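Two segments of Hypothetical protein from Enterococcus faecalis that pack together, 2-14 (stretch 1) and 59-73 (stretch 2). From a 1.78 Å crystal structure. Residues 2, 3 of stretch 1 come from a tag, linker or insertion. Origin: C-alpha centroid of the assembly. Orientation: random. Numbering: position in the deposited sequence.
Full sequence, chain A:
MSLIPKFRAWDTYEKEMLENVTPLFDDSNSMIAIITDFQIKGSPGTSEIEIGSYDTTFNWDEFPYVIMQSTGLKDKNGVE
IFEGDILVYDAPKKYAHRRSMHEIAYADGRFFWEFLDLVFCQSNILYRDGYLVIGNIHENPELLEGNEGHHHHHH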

ATOM      1  N   SER A   2      12.985   9.954  -3.880  1.00 36.03           N
ATOM      2  CA  SER A   2      13.720  10.793  -2.870  1.00 36.21           C
ATOM      3  C   SER A   2      12.789  11.698  -2.075  1.00 35.71           C
ATOM      4  O   SER A   2      11.639  11.923  -2.467  1.00 35.69           O
ATOM      5  CB  SER A   2      14.783  11.630  -3.570  1.00 36.55           C
ATOM      6  OG  SER A   2      14.154  12.515  -4.479  1.00 40.75           O
ATOM      7  N   LEU A   3      13.275  12.205  -0.947  1.00 34.21           N
ATOM      8  CA  LEU A   3      12.476  13.094  -0.106  1.00 33.38           C
ATOM      9  C   LEU A   3      13.413  14.089   0.551  1.00 33.62           C
ATOM     10  O   LEU A   3      14.311  13.670   1.282  1.00 32.71           O
ATOM     11  CB  LEU A   3      11.777  12.284   0.982  1.00 33.24           C
ATOM     12  CG  LEU A   3      11.068  13.043   2.095  1.00 34.16           C
ATOM     13  CD1 LEU A   3       9.884  13.825   1.534  1.00 35.43           C
ATOM     14  CD2 LEU A   3      10.638  12.095   3.226  1.00 33.25           C
ATOM     15  N   ILE A   4      13.231  15.389   0.286  1.00 32.76           N
ATOM     16  CA  ILE A   4      14.038  16.411   0.954  1.00 33.41           C
ATOM     17  C   ILE A   4      13.540  16.510   2.388  1.00 32.03           C
ATOM     18  O   ILE A   4      12.357  16.778   2.587  1.00 32.49           O
ATOM     19  CB  ILE A   4      13.901  17.804   0.314  1.00 33.83           C
ATOM     20  CG1 ILE A   4      14.290  17.771  -1.176  1.00 36.02           C
ATOM     21  CG2 ILE A   4      14.766  18.812   1.113  1.00 35.11           C
ATOM     22  CD1 ILE A   4      13.805  18.992  -1.983  1.00 35.30           C
ATOM     23  N   PRO A   5      14.411  16.274   3.386  1.00 31.42           N
ATOM     24  CA  PRO A   5      13.924  16.391   4.785  1.00 30.87           C
ATOM     25  C   PRO A   5      13.626  17.832   5.188  1.00 29.69           C
ATOM     26  O   PRO A   5      14.502  18.711   5.177  1.00 30.76           O
ATOM     27  CB  PRO A   5      15.059  15.841   5.643  1.00 31.35           C
ATOM     28  CG  PRO A   5      16.250  15.724   4.742  1.00 31.50           C
ATOM     29  CD  PRO A   5      15.838  15.891   3.301  1.00 30.84           C
ATOM     30  N   LYS A   6      12.382  18.050   5.570  1.00 27.83           N
ATOM     31  CA  LYS A   6      11.930  19.338   5.969  1.00 26.25           C
ATOM     32  C   LYS A   6      11.075  19.101   7.195  1.00 25.00           C
ATOM     33  O   LYS A   6      10.225  18.187   7.197  1.00 24.62           O
ATOM     34  CB  LYS A   6      11.148  20.001   4.837  1.00 26.30           C
ATOM     35  CG  LYS A   6      10.624  21.354   5.182  1.00 30.32           C
ATOM     36  CD  LYS A   6      10.062  22.010   3.929  1.00 36.12           C
ATOM     37  CE  LYS A   6      10.049  23.511   4.089  1.00 40.87           C
ATOM     38  NZ  LYS A   6      11.418  24.045   3.749  1.00 47.03           N
ATOM     39  N   PHE A   7      11.310  19.894   8.247  1.00 22.95           N
ATOM     40  CA  PHE A   7      10.648  19.667   9.518  1.00 23.32           C
ATOM     41  C   PHE A   7       9.999  20.917  10.062  1.00 24.39           C
ATOM     42  O   PHE A   7      10.508  22.028   9.859  1.00 24.62           O
ATOM     43  CB  PHE A   7      11.642  19.139  10.594  1.00 24.08           C
ATOM     44  CG  PHE A   7      12.323  17.869  10.190  1.00 25.72           C
ATOM     45  CD1 PHE A   7      11.693  16.635  10.365  1.00 26.44           C
ATOM     46  CD2 PHE A   7      13.577  17.912   9.607  1.00 24.83           C
ATOM     47  CE1 PHE A   7      12.331  15.449   9.951  1.00 27.52           C
ATOM     48  CE2 PHE A   7      14.207  16.758   9.187  1.00 27.03           C
ATOM     49  CZ  PHE A   7      13.581  15.521   9.363  1.00 26.86           C
ATOM     50  N   ARG A   8       8.899  20.716  10.778  1.00 24.23           N
ATOM     51  CA  ARG A   8       8.268  21.775  11.596  1.00 25.31           C
ATOM     52  C   ARG A   8       8.127  21.238  13.018  1.00 26.25           C
ATOM     53  O   ARG A   8       8.180  20.019  13.250  1.00 25.54           O
ATOM     54  CB  ARG A   8       6.905  22.208  11.042  1.00 24.91           C
ATOM     55  CG  ARG A   8       5.848  21.130  11.140  1.00 23.31           C
ATOM     56  CD  ARG A   8       4.553  21.527  10.472  1.00 24.22           C
ATOM     57  NE  ARG A   8       3.524  20.496  10.718  1.00 21.80           N
ATOM     58  CZ  ARG A   8       2.301  20.535  10.191  1.00 19.57           C
ATOM     59  NH1 ARG A   8       1.989  21.520   9.365  1.00 22.72           N
ATOM     60  NH2 ARG A   8       1.425  19.563  10.459  1.00 21.22           N
ATOM     61  N   ALA A   9       7.968  22.147  13.983  1.00 26.87           N
ATOM     62  CA  ALA A   9       7.883  21.752  15.386  1.00 28.33           C
ATOM     63  C   ALA A   9       6.808  22.532  16.109  1.00 29.13           C
ATOM     64  O   ALA A   9       6.660  23.739  15.905  1.00 30.49           O
ATOM     65  CB  ALA A   9       9.199  21.962  16.092  1.00 29.35           C
ATOM     66  N   TRP A  10       6.030  21.824  16.905  1.00 29.88           N
ATOM     67  CA  TRP A  10       5.001  22.448  17.722  1.00 31.70           C
ATOM     68  C   TRP A  10       5.642  22.588  19.077  1.00 32.18           C
ATOM     69  O   TRP A  10       6.103  21.602  19.646  1.00 30.92           O
ATOM     70  CB  TRP A  10       3.786  21.549  17.823  1.00 32.09           C
ATOM     71  CG  TRP A  10       2.706  22.040  18.757  1.00 32.56           C
ATOM     72  CD1 TRP A  10       2.284  21.429  19.910  1.00 32.54           C
ATOM     73  CD2 TRP A  10       1.894  23.205  18.595  1.00 31.86           C
ATOM     74  NE1 TRP A  10       1.262  22.152  20.474  1.00 35.39           N
ATOM     75  CE2 TRP A  10       1.003  23.246  19.693  1.00 32.73           C
ATOM     76  CE3 TRP A  10       1.821  24.212  17.621  1.00 31.47           C
ATOM     77  CZ2 TRP A  10       0.047  24.257  19.850  1.00 34.01           C
ATOM     78  CZ3 TRP A  10       0.901  25.230  17.784  1.00 33.88           C
ATOM     79  CH2 TRP A  10       0.011  25.242  18.900  1.00 32.77           C
ATOM     80  N   ASP A  11       5.710  23.831  19.552  1.00 33.88           N
ATOM     81  CA  ASP A  11       6.234  24.139  20.889  1.00 36.20           C
ATOM     82  C   ASP A  11       5.047  24.065  21.826  1.00 37.50           C
ATOM     83  O   ASP A  11       4.158  24.892  21.737  1.00 37.16           O
ATOM     84  CB  ASP A  11       6.802  25.551  20.872  1.00 36.11           C
ATOM     85  CG  ASP A  11       7.405  25.983  22.214  1.00 38.48           C
ATOM     86  OD1 ASP A  11       7.086  25.389  23.274  1.00 38.52           O
ATOM     87  OD2 ASP A  11       8.226  26.928  22.161  1.00 39.88           O
ATOM     88  N   THR A  12       5.027  23.059  22.689  1.00 39.42           N
ATOM     89  CA  THR A  12       3.859  22.780  23.522  1.00 42.70           C
ATOM     90  C   THR A  12       3.928  23.506  24.853  1.00 44.34           C
ATOM     91  O   THR A  12       3.204  23.158  25.788  1.00 45.56           O
ATOM     92  CB  THR A  12       3.747  21.292  23.869  1.00 42.64           C
ATOM     93  OG1 THR A  12       4.667  20.989  24.926  1.00 43.44           O
ATOM     94  CG2 THR A  12       4.065  20.432  22.675  1.00 42.36           C
ATOM     95  N   TYR A  13       4.822  24.479  24.952  1.00 46.10           N
ATOM     96  CA  TYR A  13       4.886  25.319  26.134  1.00 47.81           C
ATOM     97  C   TYR A  13       4.365  26.675  25.717  1.00 47.64           C
ATOM     98  O   TYR A  13       3.463  27.220  26.352  1.00 48.19           O
ATOM     99  CB  TYR A  13       6.314  25.389  26.673  1.00 49.45           C
ATOM    100  CG  TYR A  13       6.521  26.433  27.750  1.00 51.57           C
ATOM    101  CD1 TYR A  13       6.114  26.201  29.070  1.00 53.84           C
ATOM    102  CD2 TYR A  13       7.119  27.653  27.448  1.00 53.34           C
ATOM    103  CE1 TYR A  13       6.305  27.166  30.067  1.00 53.73           C
ATOM    104  CE2 TYR A  13       7.316  28.617  28.431  1.00 54.72           C
ATOM    105  CZ  TYR A  13       6.907  28.373  29.731  1.00 53.83           C
ATOM    106  OH  TYR A  13       7.123  29.354  30.677  1.00 54.37           O
ATOM    107  N   GLU A  14       4.923  27.191  24.626  1.00 47.08           N
ATOM    108  CA  GLU A  14       4.540  28.459  24.049  1.00 46.79           C
ATOM    109  C   GLU A  14       3.303  28.394  23.157  1.00 46.27           C
ATOM    110  O   GLU A  14       2.741  29.446  22.796  1.00 45.95           O
ATOM    111  CB  GLU A  14       5.716  29.055  23.275  1.00 47.06           C
ATOM    112  CG  GLU A  14       6.895  29.500  24.174  1.00 49.46           C
ATOM    113  CD  GLU A  14       6.478  30.566  25.191  1.00 51.70           C
ATOM    114  OE1 GLU A  14       5.705  31.490  24.821  1.00 52.08           O
ATOM    115  OE2 GLU A  14       6.923  30.476  26.357  1.00 52.88           O
TER
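Stretch 2, residues 59-73: NWDEFPYVIMQSTGL

Backbone hydrogen bonds carry the strongest polar contacts between the stretches. T12 N reaches P64 O at 2.7 Å, just past strand 7-11, and T12 OG1 adds a weak bond to the same P64 O at 3.4 Å; at the other end of the ladder S70 N donates to K6 O at 2.8 Å. Between them R8 and M68 face each other as a hydrogen-bonded pair, R8 N to M68 O at 3.0 Å and M68 N to R8 O at 2.9 Å; W10 and V66 repeat the pattern, W10 N to V66 O at 3.0 Å and V66 N to W10 O at 2.9 Å. Stretch 2 thus lies antiparallel on stretch 1: the strand that includes Y65 to Q69 runs beside strand 7-11 with N-to-C directions 154° apart and axes 4.5 Å apart at closest approach. Between these rungs F7, A9 and D11 sit opposite Q69, I67 and Y65 as non-hydrogen-bonded pairs, their CA atoms 4.5 to 4.6 Å apart, close enough for CA-H...O contacts such as A9 CA to V66 O at 3.2 Å and Y65 CA to W10 O at 3.3 Å.

Near the start of stretch 1, where I4 and P5 precede the strand, one water bridges the two stretches: it donates to I4 O (2.7 Å) and S70 O (2.9 Å) and accepts from K6 N (3.1 Å) and Q69 NE2 (3.0 Å). Beyond it, tag residue L3 points toward stretch 2 and rests its CD1 3.7 Å from G72 N. G72 adopts phi 82°, and a CB there would lie 2.9 Å from L3 CD1.

Together the two stretches bury 992 Å², and side chains alternate between the two faces of the sheet. On one, F7 CD1 touches I67 CG2 at 3.6 Å, A9 CB meets I67 CD1 at 3.8 Å, and D11 OD2 lies 3.6 Å from Y65 CE1. D11 OD1 instead accepts from Y13 N (3.0 Å) and E14 N (3.1 Å), tying down the chain just after the strand. On the other face selenomethionine M68 lies between R8 and W10: its SE is 3.5 Å from R8 NE, at the guanidinium edge, and its CE is 3.7 Å from W10 CB. R8 NE is buried without a hydrogen-bonding partner. At the far end, Y13 packs on the loop before Y65, with its CB 4.0 Å from P64 CB and the edge of W60 directed at its ring face, Y13 CG to W60 CH2 being 3.5 Å with the planes at 69°.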

ATOM      1  N   ASN A  59      17.441  22.655  29.440  1.00 56.98           N
ATOM      2  CA  ASN A  59      16.558  23.635  30.074  1.00 57.56           C
ATOM      3  C   ASN A  59      15.183  23.091  30.464  1.00 57.74           C
ATOM      4  O   ASN A  59      14.318  23.854  30.917  1.00 57.93           O
ATOM      5  CB  ASN A  59      16.360  24.840  29.146  1.00 57.99           C
ATOM      6  CG  ASN A  59      17.639  25.274  28.465  1.00 58.86           C
ATOM      7  OD1 ASN A  59      18.490  25.936  29.064  1.00 59.23           O
ATOM      8  ND2 ASN A  59      17.776  24.913  27.197  1.00 60.26           N
ATOM      9  N   TRP A  60      14.982  21.785  30.298  1.00 57.32           N
ATOM     10  CA  TRP A  60      13.642  21.216  30.384  1.00 57.15           C
ATOM     11  C   TRP A  60      13.600  19.849  31.033  1.00 57.41           C
ATOM     12  O   TRP A  60      14.461  19.000  30.791  1.00 57.89           O
ATOM     13  CB  TRP A  60      13.038  21.109  28.980  1.00 56.24           C
ATOM     14  CG  TRP A  60      12.828  22.430  28.316  1.00 55.02           C
ATOM     15  CD1 TRP A  60      13.685  23.066  27.468  1.00 54.45           C
ATOM     16  CD2 TRP A  60      11.682  23.280  28.445  1.00 54.51           C
ATOM     17  NE1 TRP A  60      13.147  24.264  27.059  1.00 54.89           N
ATOM     18  CE2 TRP A  60      11.915  24.419  27.641  1.00 54.24           C
ATOM     19  CE3 TRP A  60      10.476  23.187  29.156  1.00 54.28           C
ATOM     20  CZ2 TRP A  60      10.984  25.467  27.527  1.00 54.76           C
ATOM     21  CZ3 TRP A  60       9.545  24.235  29.042  1.00 54.93           C
ATOM     22  CH2 TRP A  60       9.810  25.356  28.233  1.00 54.50           C
ATOM     23  N   ASP A  61      12.572  19.638  31.845  1.00 57.76           N
ATOM     24  CA  ASP A  61      12.278  18.321  32.381  1.00 57.88           C
ATOM     25  C   ASP A  61      11.843  17.424  31.222  1.00 57.26           C
ATOM     26  O   ASP A  61      12.364  16.311  31.055  1.00 57.74           O
ATOM     27  CB  ASP A  61      11.192  18.418  33.452  1.00 58.66           C
ATOM     28  CG  ASP A  61      11.519  19.456  34.522  1.00 60.59           C
ATOM     29  OD1 ASP A  61      11.524  20.670  34.199  1.00 62.98           O
ATOM     30  OD2 ASP A  61      11.765  19.056  35.682  1.00 62.43           O
ATOM     31  N   GLU A  62      10.899  17.922  30.421  1.00 56.06           N
ATOM     32  CA  GLU A  62      10.528  17.288  29.157  1.00 54.74           C
ATOM     33  C   GLU A  62      10.592  18.332  28.049  1.00 52.95           C
ATOM     34  O   GLU A  62       9.919  19.375  28.112  1.00 52.90           O
ATOM     35  CB  GLU A  62       9.160  16.573  29.245  1.00 55.19           C
ATOM     36  CG  GLU A  62       7.985  17.218  28.496  1.00 58.42           C
ATOM     37  CD  GLU A  62       7.184  18.208  29.342  1.00 62.18           C
ATOM     38  OE1 GLU A  62       7.038  19.382  28.919  1.00 63.13           O
ATOM     39  OE2 GLU A  62       6.687  17.809  30.423  1.00 64.12           O
ATOM     40  N   PHE A  63      11.443  18.061  27.063  1.00 50.74           N
ATOM     41  CA  PHE A  63      11.665  18.951  25.934  1.00 48.73           C
ATOM     42  C   PHE A  63      10.327  19.160  25.221  1.00 47.51           C
ATOM     43  O   PHE A  63       9.741  18.202  24.733  1.00 47.57           O
ATOM     44  CB  PHE A  63      12.711  18.333  25.013  1.00 48.66           C
ATOM     45  CG  PHE A  63      13.374  19.313  24.090  1.00 49.26           C
ATOM     46  CD1 PHE A  63      13.867  20.528  24.563  1.00 48.67           C
ATOM     47  CD2 PHE A  63      13.516  19.016  22.735  1.00 48.26           C
ATOM     48  CE1 PHE A  63      14.492  21.431  23.699  1.00 48.53           C
ATOM     49  CE2 PHE A  63      14.139  19.911  21.870  1.00 49.18           C
ATOM     50  CZ  PHE A  63      14.634  21.115  22.353  1.00 49.25           C
ATOM     51  N   PRO A  64       9.819  20.407  25.204  1.00 46.29           N
ATOM     52  CA  PRO A  64       8.419  20.645  24.826  1.00 45.08           C
ATOM     53  C   PRO A  64       8.202  20.855  23.322  1.00 43.63           C
ATOM     54  O   PRO A  64       7.392  21.685  22.928  1.00 43.93           O
ATOM     55  CB  PRO A  64       8.106  21.940  25.565  1.00 44.72           C
ATOM     56  CG  PRO A  64       9.380  22.705  25.476  1.00 45.45           C
ATOM     57  CD  PRO A  64      10.495  21.676  25.549  1.00 46.30           C
ATOM     58  N   TYR A  65       8.932  20.124  22.495  1.00 42.44           N
ATOM     59  CA  TYR A  65       8.825  20.289  21.043  1.00 40.61           C
ATOM     60  C   TYR A  65       8.433  18.967  20.412  1.00 39.25           C
ATOM     61  O   TYR A  65       8.978  17.918  20.774  1.00 38.72           O
ATOM     62  CB  TYR A  65      10.140  20.781  20.456  1.00 41.29           C
ATOM     63  CG  TYR A  65      10.581  22.124  21.000  1.00 42.65           C
ATOM     64  CD1 TYR A  65      10.192  23.310  20.394  1.00 43.79           C
ATOM     65  CD2 TYR A  65      11.390  22.200  22.141  1.00 44.94           C
ATOM     66  CE1 TYR A  65      10.600  24.540  20.898  1.00 45.02           C
ATOM     67  CE2 TYR A  65      11.803  23.417  22.649  1.00 44.24           C
ATOM     68  CZ  TYR A  65      11.405  24.583  22.033  1.00 45.39           C
ATOM     69  OH  TYR A  65      11.834  25.800  22.542  1.00 44.86           O
ATOM     70  N   VAL A  66       7.472  19.026  19.488  1.00 36.69           N
ATOM     71  CA  VAL A  66       6.971  17.833  18.801  1.00 35.14           C
ATOM     72  C   VAL A  66       7.335  18.015  17.332  1.00 32.82           C
ATOM     73  O   VAL A  66       6.868  18.972  16.709  1.00 33.41           O
ATOM     74  CB  VAL A  66       5.440  17.710  18.963  1.00 35.33           C
ATOM     75  CG1 VAL A  66       4.881  16.576  18.104  1.00 35.41           C
ATOM     76  CG2 VAL A  66       5.058  17.519  20.448  1.00 36.98           C
ATOM     77  N   ILE A  67       8.164  17.125  16.784  1.00 30.97           N
ATOM     78  CA  ILE A  67       8.636  17.268  15.393  1.00 29.74           C
ATOM     79  C   ILE A  67       7.693  16.549  14.417  1.00 28.26           C
ATOM     80  O   ILE A  67       7.139  15.476  14.753  1.00 28.16           O
ATOM     81  CB  ILE A  67      10.067  16.721  15.212  1.00 30.32           C
ATOM     82  CG1 ILE A  67      11.039  17.456  16.130  1.00 33.67           C
ATOM     83  CG2 ILE A  67      10.561  16.886  13.763  1.00 31.96           C
ATOM     84  CD1 ILE A  67      11.377  18.885  15.681  1.00 37.59           C
HETATM   85  N   MSE A  68       7.525  17.156  13.231  1.00 26.64           N
HETATM   86  CA  MSE A  68       6.705  16.586  12.150  1.00 25.83           C
HETATM   87  C   MSE A  68       7.470  16.800  10.871  1.00 23.68           C
HETATM   88  O   MSE A  68       8.040  17.881  10.663  1.00 24.28           O
HETATM   89  CB  MSE A  68       5.339  17.275  12.069  1.00 24.03           C
HETATM   90  CG  MSE A  68       4.415  16.954  13.239  1.00 25.53           C
HETATM   91 SE   MSE A  68       3.080  18.393  13.448  1.00 35.22          SE
HETATM   92  CE  MSE A  68       4.087  19.526  14.735  1.00 28.50           C
ATOM     93  N   GLN A  69       7.474  15.788   9.992  1.00 21.79           N
ATOM     94  CA  GLN A  69       8.253  15.886   8.777  1.00 21.10           C
ATOM     95  C   GLN A  69       7.333  16.107   7.589  1.00 20.89           C
ATOM     96  O   GLN A  69       6.194  15.634   7.579  1.00 20.17           O
ATOM     97  CB  GLN A  69       9.063  14.590   8.568  1.00 22.38           C
ATOM     98  CG  GLN A  69       9.965  14.665   7.347  1.00 22.86           C
ATOM     99  CD  GLN A  69      10.963  13.492   7.252  1.00 23.64           C
ATOM    100  OE1 GLN A  69      11.042  12.649   8.154  1.00 23.02           O
ATOM    101  NE2 GLN A  69      11.753  13.484   6.181  1.00 21.72           N
ATOM    102  N   SER A  70       7.837  16.814   6.598  1.00 19.68           N
ATOM    103  CA  SER A  70       7.111  16.906   5.316  1.00 20.49           C
ATOM    104  C   SER A  70       7.019  15.556   4.613  1.00 19.73           C
ATOM    105  O   SER A  70       8.035  14.805   4.499  1.00 19.97           O
ATOM    106  CB  SER A  70       7.770  17.903   4.402  1.00 20.93           C
ATOM    107  OG  SER A  70       7.184  17.884   3.096  1.00 24.21           O
ATOM    108  N   THR A  71       5.838  15.277   4.068  1.00 18.92           N
ATOM    109  CA  THR A  71       5.642  14.039   3.264  1.00 19.48           C
ATOM    110  C   THR A  71       6.234  14.153   1.876  1.00 19.75           C
ATOM    111  O   THR A  71       6.324  13.134   1.152  1.00 20.54           O
ATOM    112  CB  THR A  71       4.161  13.728   3.037  1.00 17.50           C
ATOM    113  OG1 THR A  71       3.588  14.777   2.257  1.00 18.98           O
ATOM    114  CG2 THR A  71       3.383  13.586   4.376  1.00 17.19           C
ATOM    115  N   GLY A  72       6.570  15.376   1.464  1.00 20.46           N
ATOM    116  CA  GLY A  72       6.991  15.620   0.077  1.00 22.11           C
ATOM    117  C   GLY A  72       5.820  15.780  -0.870  1.00 22.82           C
ATOM    118  O   GLY A  72       6.016  16.084  -2.044  1.00 23.06           O
ATOM    119  N   LEU A  73       4.603  15.596  -0.366  1.00 20.68           N
ATOM    120  CA  LEU A  73       3.443  15.706  -1.253  1.00 19.73           C
ATOM    121  C   LEU A  73       2.769  17.047  -1.049  1.00 20.53           C
ATOM    122  O   LEU A  73       2.866  17.628   0.042  1.00 20.57           O
ATOM    123  CB  LEU A  73       2.457  14.583  -0.976  1.00 20.43           C
ATOM    124  CG  LEU A  73       3.068  13.167  -1.154  1.00 22.25           C
ATOM    125  CD1 LEU A  73       2.083  12.145  -0.637  1.00 26.05           C
ATOM    126  CD2 LEU A  73       3.524  12.901  -2.590  1.00 27.89           C
TER
HETATM  127  O   HOH W   1      10.775  15.660   4.424  1.00 27.05           O